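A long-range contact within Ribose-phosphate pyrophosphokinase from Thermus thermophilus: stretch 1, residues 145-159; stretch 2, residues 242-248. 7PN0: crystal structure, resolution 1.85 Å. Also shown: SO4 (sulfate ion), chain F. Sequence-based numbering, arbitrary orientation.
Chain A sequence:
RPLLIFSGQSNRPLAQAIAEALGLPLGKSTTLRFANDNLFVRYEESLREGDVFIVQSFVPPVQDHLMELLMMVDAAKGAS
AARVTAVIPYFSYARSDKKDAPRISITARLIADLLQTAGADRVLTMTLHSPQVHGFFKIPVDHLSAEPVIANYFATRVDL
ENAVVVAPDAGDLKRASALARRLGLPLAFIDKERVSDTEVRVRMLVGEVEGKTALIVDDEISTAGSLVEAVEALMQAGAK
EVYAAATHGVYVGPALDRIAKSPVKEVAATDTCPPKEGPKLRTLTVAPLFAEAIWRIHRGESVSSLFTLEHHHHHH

Stretch 1 145-159: SAEPVIANYFATRVD
Stretch 2, residues 242-248: VYAAATH

A helix that begins at Glu147 lies against a strand that enters stretch 2 from earlier in the chain, at least 85 residues further along the chain. The two run nearly antiparallel: their directions differ by 161°, and the axes approach to 9.3 Å. Ala146 sits nearest Thr247 (CA to CA 6.1 Å), Ile150 nearest Ala245 (CA to CA 6.9 Å), and Val158 nearest Tyr243 (CA to CA 8.2 Å). Helical phi/psi values stay near -60/-45 through most of the helix; the strand is extended, from -111/134 at Tyr243 to -144/156 at Ala245. No hydrogen bond crosses the contact, which buries 449 Å², both sides summed.

Tyr243 covers the most surface. Its CB points toward the helix, with chi1 m (-74°) and chi2 78°. Val158, chi1 m, places CG1 over one face of the Tyr243 ring, 3.6 Å from the centroid and 12° off the normal, a CH-pi contact. Tyr153 OH lies at the ring edge, 3.8 Å from Tyr243 CD2. Arg157 NH2 comes within 3.3 Å of Tyr243 OH, but the angle is too poor for a hydrogen bond.

Ala245 also points toward the helix. Three side chains meet its CB: Phe154 CZ at 3.6 Å, Ile150 CG2 at 4.0 Å and Tyr153 CD2 at 4.5 Å from Ala245 CB. Ala244 and Ala246 point away.

Phe154 has chi1 m (-77°) and chi2 -64°. Its CB points sideways, but the ring end comes nearer the strand. Tyr243 CB lies at the edge of the Phe154 ring, 3.7 Å from Phe154 CE1.

Ile150 is m, t; Ile150 CD1 is 3.9 Å from Thr247 OG1. Thr247, chi1 m, brings OG1 to 3.1 Å from Ala146 CB. Both pack carbon against the hydroxyl oxygen, which is hydrogen-bonded elsewhere in the structure. Ahead of the helix, Ser145 OG (chi1 t) caps it, accepting from Glu147 N at 3.0 Å. Ser145 OG donates to sulfate O1 at 2.7 Å.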

ATOM      1  N   SER A 145       6.974 -19.796  23.276  1.00 16.91           N
ATOM      2  CA  SER A 145       6.226 -20.315  24.435  1.00 16.36           C
ATOM      3  C   SER A 145       7.112 -20.308  25.689  1.00 17.09           C
ATOM      4  O   SER A 145       8.310 -20.697  25.574  1.00 16.78           O
ATOM      5  CB  SER A 145       5.766 -21.699  24.150  1.00 17.74           C
ATOM      6  OG  SER A 145       5.110 -22.236  25.293  1.00 19.67           O
ATOM      7  N   ALA A 146       6.536 -19.925  26.821  1.00 16.24           N
ATOM      8  CA  ALA A 146       7.147 -20.040  28.176  1.00 18.59           C
ATOM      9  C   ALA A 146       6.834 -21.402  28.792  1.00 18.42           C
ATOM     10  O   ALA A 146       7.357 -21.659  29.888  1.00 16.78           O
ATOM     11  CB  ALA A 146       6.670 -18.953  29.087  1.00 17.97           C
ATOM     12  N   GLU A 147       6.065 -22.256  28.116  1.00 18.55           N
ATOM     13  CA  GLU A 147       5.668 -23.566  28.692  1.00 19.97           C
ATOM     14  C   GLU A 147       6.888 -24.316  29.246  1.00 20.03           C
ATOM     15  O   GLU A 147       6.848 -24.767  30.381  1.00 19.20           O
ATOM     16  CB  GLU A 147       4.967 -24.451  27.664  1.00 23.01           C
ATOM     17  CG  GLU A 147       3.478 -24.165  27.485  1.00 23.25           C
ATOM     18  CD  GLU A 147       2.798 -25.182  26.572  1.00 24.70           C
ATOM     19  OE1 GLU A 147       3.289 -26.326  26.469  1.00 24.07           O
ATOM     20  OE2 GLU A 147       1.777 -24.828  25.972  1.00 29.53           O
ATOM     21  N   PRO A 148       7.983 -24.557  28.480  1.00 19.40           N
ATOM     22  CA  PRO A 148       9.093 -25.356  29.007  1.00 18.24           C
ATOM     23  C   PRO A 148       9.760 -24.690  30.222  1.00 19.54           C
ATOM     24  O   PRO A 148      10.106 -25.396  31.167  1.00 17.46           O
ATOM     25  CB  PRO A 148      10.046 -25.500  27.809  1.00 18.70           C
ATOM     26  CG  PRO A 148       9.138 -25.284  26.606  1.00 18.94           C
ATOM     27  CD  PRO A 148       8.175 -24.225  27.066  1.00 18.64           C
ATOM     28  N   VAL A 149       9.894 -23.352  30.230  1.00 19.04           N
ATOM     29  CA  VAL A 149      10.655 -22.677  31.312  1.00 18.28           C
ATOM     30  C   VAL A 149       9.793 -22.720  32.580  1.00 19.12           C
ATOM     31  O   VAL A 149      10.366 -22.912  33.701  1.00 18.47           O
ATOM     32  CB  VAL A 149      11.075 -21.244  30.927  1.00 21.78           C
ATOM     33  CG1 VAL A 149      11.545 -20.458  32.138  1.00 25.58           C
ATOM     34  CG2 VAL A 149      12.189 -21.244  29.875  1.00 25.69           C
ATOM     35  N   ILE A 150       8.475 -22.559  32.447  1.00 16.57           N
ATOM     36  CA  ILE A 150       7.538 -22.525  33.623  1.00 17.97           C
ATOM     37  C   ILE A 150       7.432 -23.935  34.215  1.00 16.89           C
ATOM     38  O   ILE A 150       7.468 -24.077  35.473  1.00 18.62           O
ATOM     39  CB  ILE A 150       6.166 -21.953  33.220  1.00 18.25           C
ATOM     40  CG1 ILE A 150       6.280 -20.456  32.932  1.00 18.69           C
ATOM     41  CG2 ILE A 150       5.084 -22.258  34.258  1.00 19.05           C
ATOM     42  CD1 ILE A 150       4.994 -19.791  32.549  1.00 19.86           C
ATOM     43  N   ALA A 151       7.293 -24.948  33.373  1.00 16.49           N
ATOM     44  CA  ALA A 151       7.231 -26.355  33.836  1.00 16.20           C
ATOM     45  C   ALA A 151       8.571 -26.737  34.527  1.00 16.97           C
ATOM     46  O   ALA A 151       8.551 -27.358  35.608  1.00 18.17           O
ATOM     47  CB  ALA A 151       6.873 -27.243  32.673  1.00 15.53           C
ATOM     48  N   ASN A 152       9.711 -26.333  33.988  1.00 19.42           N
ATOM     49  CA  ASN A 152      11.041 -26.586  34.611  1.00 20.60           C
ATOM     50  C   ASN A 152      11.077 -25.988  36.023  1.00 20.19           C
ATOM     51  O   ASN A 152      11.527 -26.675  36.993  1.00 19.21           O
ATOM     52  CB  ASN A 152      12.184 -26.051  33.755  1.00 22.20           C
ATOM     53  CG  ASN A 152      13.544 -26.410  34.335  1.00 22.87           C
ATOM     54  OD1 ASN A 152      13.947 -27.557  34.246  1.00 23.74           O
ATOM     55  ND2 ASN A 152      14.234 -25.443  34.925  1.00 22.59           N
ATOM     56  N   TYR A 153      10.630 -24.740  36.164  1.00 20.00           N
ATOM     57  CA  TYR A 153      10.593 -24.026  37.453  1.00 20.46           C
ATOM     58  C   TYR A 153       9.860 -24.911  38.462  1.00 22.36           C
ATOM     59  O   TYR A 153      10.418 -25.240  39.531  1.00 22.92           O
ATOM     60  CB  TYR A 153       9.875 -22.681  37.351  1.00 20.36           C
ATOM     61  CG  TYR A 153       9.383 -22.175  38.682  1.00 21.08           C
ATOM     62  CD1 TYR A 153      10.278 -21.732  39.647  1.00 21.65           C
ATOM     63  CD2 TYR A 153       8.040 -22.166  38.997  1.00 23.33           C
ATOM     64  CE1 TYR A 153       9.837 -21.263  40.869  1.00 21.44           C
ATOM     65  CE2 TYR A 153       7.586 -21.738  40.232  1.00 23.29           C
ATOM     66  CZ  TYR A 153       8.490 -21.290  41.183  1.00 23.79           C
ATOM     67  OH  TYR A 153       8.015 -20.822  42.387  1.00 24.90           O
ATOM     68  N   PHE A 154       8.623 -25.291  38.149  1.00 21.64           N
ATOM     69  CA  PHE A 154       7.803 -26.069  39.106  1.00 20.20           C
ATOM     70  C   PHE A 154       8.507 -27.407  39.394  1.00 19.15           C
ATOM     71  O   PHE A 154       8.528 -27.823  40.569  1.00 19.54           O
ATOM     72  CB  PHE A 154       6.381 -26.306  38.588  1.00 21.74           C
ATOM     73  CG  PHE A 154       5.442 -25.137  38.685  1.00 22.67           C
ATOM     74  CD1 PHE A 154       5.057 -24.605  39.908  1.00 23.37           C
ATOM     75  CD2 PHE A 154       4.925 -24.560  37.527  1.00 25.09           C
ATOM     76  CE1 PHE A 154       4.166 -23.544  39.976  1.00 25.66           C
ATOM     77  CE2 PHE A 154       4.044 -23.492  37.602  1.00 22.49           C
ATOM     78  CZ  PHE A 154       3.655 -22.997  38.821  1.00 23.19           C
ATOM     79  N   ALA A 155       8.985 -28.117  38.381  1.00 18.12           N
ATOM     80  CA  ALA A 155       9.677 -29.416  38.542  1.00 19.89           C
ATOM     81  C   ALA A 155      10.855 -29.239  39.520  1.00 20.58           C
ATOM     82  O   ALA A 155      11.135 -30.206  40.239  1.00 20.51           O
ATOM     83  CB  ALA A 155      10.172 -29.991  37.238  1.00 19.24           C
ATOM     84  N   THR A 156      11.498 -28.059  39.579  1.00 19.02           N
ATOM     85  CA  THR A 156      12.659 -27.861  40.484  1.00 20.70           C
ATOM     86  C   THR A 156      12.257 -27.325  41.855  1.00 22.36           C
ATOM     87  O   THR A 156      13.167 -27.224  42.695  1.00 26.22           O
ATOM     88  CB  THR A 156      13.729 -26.964  39.878  1.00 19.76           C
ATOM     89  OG1 THR A 156      13.224 -25.644  39.803  1.00 18.65           O
ATOM     90  CG2 THR A 156      14.188 -27.484  38.544  1.00 20.39           C
ATOM     91  N   ARG A 157      10.993 -26.985  42.094  1.00 21.90           N
ATOM     92  CA  ARG A 157      10.590 -26.213  43.295  1.00 26.40           C
ATOM     93  C   ARG A 157       9.599 -26.960  44.179  1.00 26.04           C
ATOM     94  O   ARG A 157       9.528 -26.603  45.379  1.00 27.07           O
ATOM     95  CB  ARG A 157       9.942 -24.870  42.933  1.00 28.75           C
ATOM     96  CG  ARG A 157      10.945 -23.728  42.874  1.00 38.09           C
ATOM     97  CD  ARG A 157      11.249 -22.958  44.166  1.00 38.50           C
ATOM     98  NE  ARG A 157      10.797 -23.591  45.382  1.00 43.01           N
ATOM     99  CZ  ARG A 157      10.712 -23.003  46.565  1.00 43.40           C
ATOM    100  NH1 ARG A 157      11.042 -21.735  46.721  1.00 48.15           N
ATOM    101  NH2 ARG A 157      10.281 -23.702  47.595  1.00 44.42           N
ATOM    102  N   VAL A 158       8.763 -27.827  43.617  1.00 26.21           N
ATOM    103  CA  VAL A 158       7.576 -28.336  44.346  1.00 30.20           C
ATOM    104  C   VAL A 158       7.639 -29.859  44.390  1.00 30.65           C
ATOM    105  O   VAL A 158       8.296 -30.495  43.554  1.00 30.67           O
ATOM    106  CB  VAL A 158       6.231 -27.837  43.768  1.00 31.61           C
ATOM    107  CG1 VAL A 158       6.143 -26.315  43.686  1.00 30.65           C
ATOM    108  CG2 VAL A 158       5.925 -28.476  42.427  1.00 31.03           C
ATOM    109  N   ASP A 159       6.919 -30.380  45.370  1.00 35.65           N
ATOM    110  CA  ASP A 159       6.681 -31.814  45.608  1.00 35.21           C
ATOM    111  C   ASP A 159       5.712 -32.339  44.547  1.00 33.24           C
ATOM    112  O   ASP A 159       4.466 -32.290  44.762  1.00 32.55           O
ATOM    113  CB  ASP A 159       6.135 -31.964  47.023  1.00 37.98           C
ATOM    114  CG  ASP A 159       5.932 -33.403  47.411  1.00 43.96           C
ATOM    115  OD1 ASP A 159       6.519 -34.303  46.693  1.00 39.61           O
ATOM    116  OD2 ASP A 159       5.184 -33.601  48.426  1.00 45.99           O
ATOM    117  N   VAL A 242      -0.016 -22.997  47.775  1.00 23.83           N
ATOM    118  CA  VAL A 242      -0.207 -22.545  46.362  1.00 22.01           C
ATOM    119  C   VAL A 242       1.101 -21.912  45.878  1.00 21.45           C
ATOM    120  O   VAL A 242       1.639 -21.076  46.583  1.00 22.02           O
ATOM    121  CB  VAL A 242      -1.394 -21.578  46.182  1.00 23.43           C
ATOM    122  CG1 VAL A 242      -1.683 -21.407  44.698  1.00 23.03           C
ATOM    123  CG2 VAL A 242      -2.658 -22.056  46.885  1.00 25.32           C
ATOM    124  N   TYR A 243       1.602 -22.386  44.737  1.00 20.89           N
ATOM    125  CA  TYR A 243       2.714 -21.787  43.964  1.00 21.47           C
ATOM    126  C   TYR A 243       2.124 -21.245  42.674  1.00 19.64           C
ATOM    127  O   TYR A 243       1.305 -21.954  42.095  1.00 19.01           O
ATOM    128  CB  TYR A 243       3.782 -22.819  43.622  1.00 22.67           C
ATOM    129  CG  TYR A 243       4.629 -23.187  44.811  1.00 26.37           C
ATOM    130  CD1 TYR A 243       4.163 -24.055  45.793  1.00 28.16           C
ATOM    131  CD2 TYR A 243       5.906 -22.666  44.950  1.00 27.44           C
ATOM    132  CE1 TYR A 243       4.943 -24.364  46.904  1.00 27.64           C
ATOM    133  CE2 TYR A 243       6.711 -23.010  46.026  1.00 27.96           C
ATOM    134  CZ  TYR A 243       6.221 -23.849  47.009  1.00 30.59           C
ATOM    135  OH  TYR A 243       7.028 -24.145  48.065  1.00 33.21           O
ATOM    136  N   ALA A 244       2.489 -20.032  42.286  1.00 18.01           N
ATOM    137  CA  ALA A 244       1.920 -19.375  41.087  1.00 17.97           C
ATOM    138  C   ALA A 244       3.062 -19.055  40.142  1.00 19.20           C
ATOM    139  O   ALA A 244       4.158 -18.717  40.632  1.00 18.61           O
ATOM    140  CB  ALA A 244       1.208 -18.132  41.459  1.00 17.45           C
ATOM    141  N   ALA A 245       2.792 -19.096  38.842  1.00 18.76           N
ATOM    142  CA  ALA A 245       3.762 -18.653  37.835  1.00 18.16           C
ATOM    143  C   ALA A 245       3.018 -17.982  36.691  1.00 17.59           C
ATOM    144  O   ALA A 245       1.814 -18.247  36.497  1.00 19.42           O
ATOM    145  CB  ALA A 245       4.597 -19.817  37.385  1.00 18.73           C
ATOM    146  N   ALA A 246       3.722 -17.127  35.974  1.00 17.85           N
ATOM    147  CA  ALA A 246       3.203 -16.459  34.767  1.00 17.35           C
ATOM    148  C   ALA A 246       4.384 -16.201  33.855  1.00 17.10           C
ATOM    149  O   ALA A 246       5.541 -16.195  34.368  1.00 16.46           O
ATOM    150  CB  ALA A 246       2.493 -15.168  35.117  1.00 18.33           C
ATOM    151  N   THR A 247       4.120 -15.908  32.589  1.00 14.98           N
ATOM    152  CA  THR A 247       5.199 -15.412  31.700  1.00 15.03           C
ATOM    153  C   THR A 247       5.583 -13.986  32.093  1.00 15.94           C
ATOM    154  O   THR A 247       6.794 -13.717  32.374  1.00 13.81           O
ATOM    155  CB  THR A 247       4.838 -15.517  30.218  1.00 14.54           C
ATOM    156  OG1 THR A 247       4.558 -16.896  29.916  1.00 14.72           O
ATOM    157  CG2 THR A 247       5.985 -14.988  29.407  1.00 15.58           C
ATOM    158  N   HIS A 248       4.605 -13.089  32.102  1.00 14.01           N
ATOM    159  CA  HIS A 248       4.837 -11.634  32.205  1.00 15.18           C
ATOM    160  C   HIS A 248       4.534 -11.178  33.629  1.00 15.33           C
ATOM    161  O   HIS A 248       3.337 -11.213  34.049  1.00 16.34           O
ATOM    162  CB  HIS A 248       3.988 -10.891  31.173  1.00 14.13           C
ATOM    163  CG  HIS A 248       4.100 -11.452  29.792  1.00 13.86           C
ATOM    164  ND1 HIS A 248       5.285 -11.420  29.084  1.00 14.76           N
ATOM    165  CD2 HIS A 248       3.165 -11.970  28.961  1.00 14.36           C
ATOM    166  CE1 HIS A 248       5.091 -11.947  27.890  1.00 13.71           C
ATOM    167  NE2 HIS A 248       3.807 -12.317  27.785  1.00 15.36           N
TER
HETATM  168  S   SO4 F 404       2.473 -19.860  26.146  1.00 21.90           S
HETATM  169  O1  SO4 F 404       2.782 -20.870  25.163  1.00 18.25           O
HETATM  170  O2  SO4 F 404       3.722 -19.282  26.594  1.00 22.82           O
HETATM  171  O3  SO4 F 404       1.774 -20.464  27.306  1.00 24.40           O
HETATM  172  O4  SO4 F 404       1.677 -18.837  25.558  1.00 23.24           O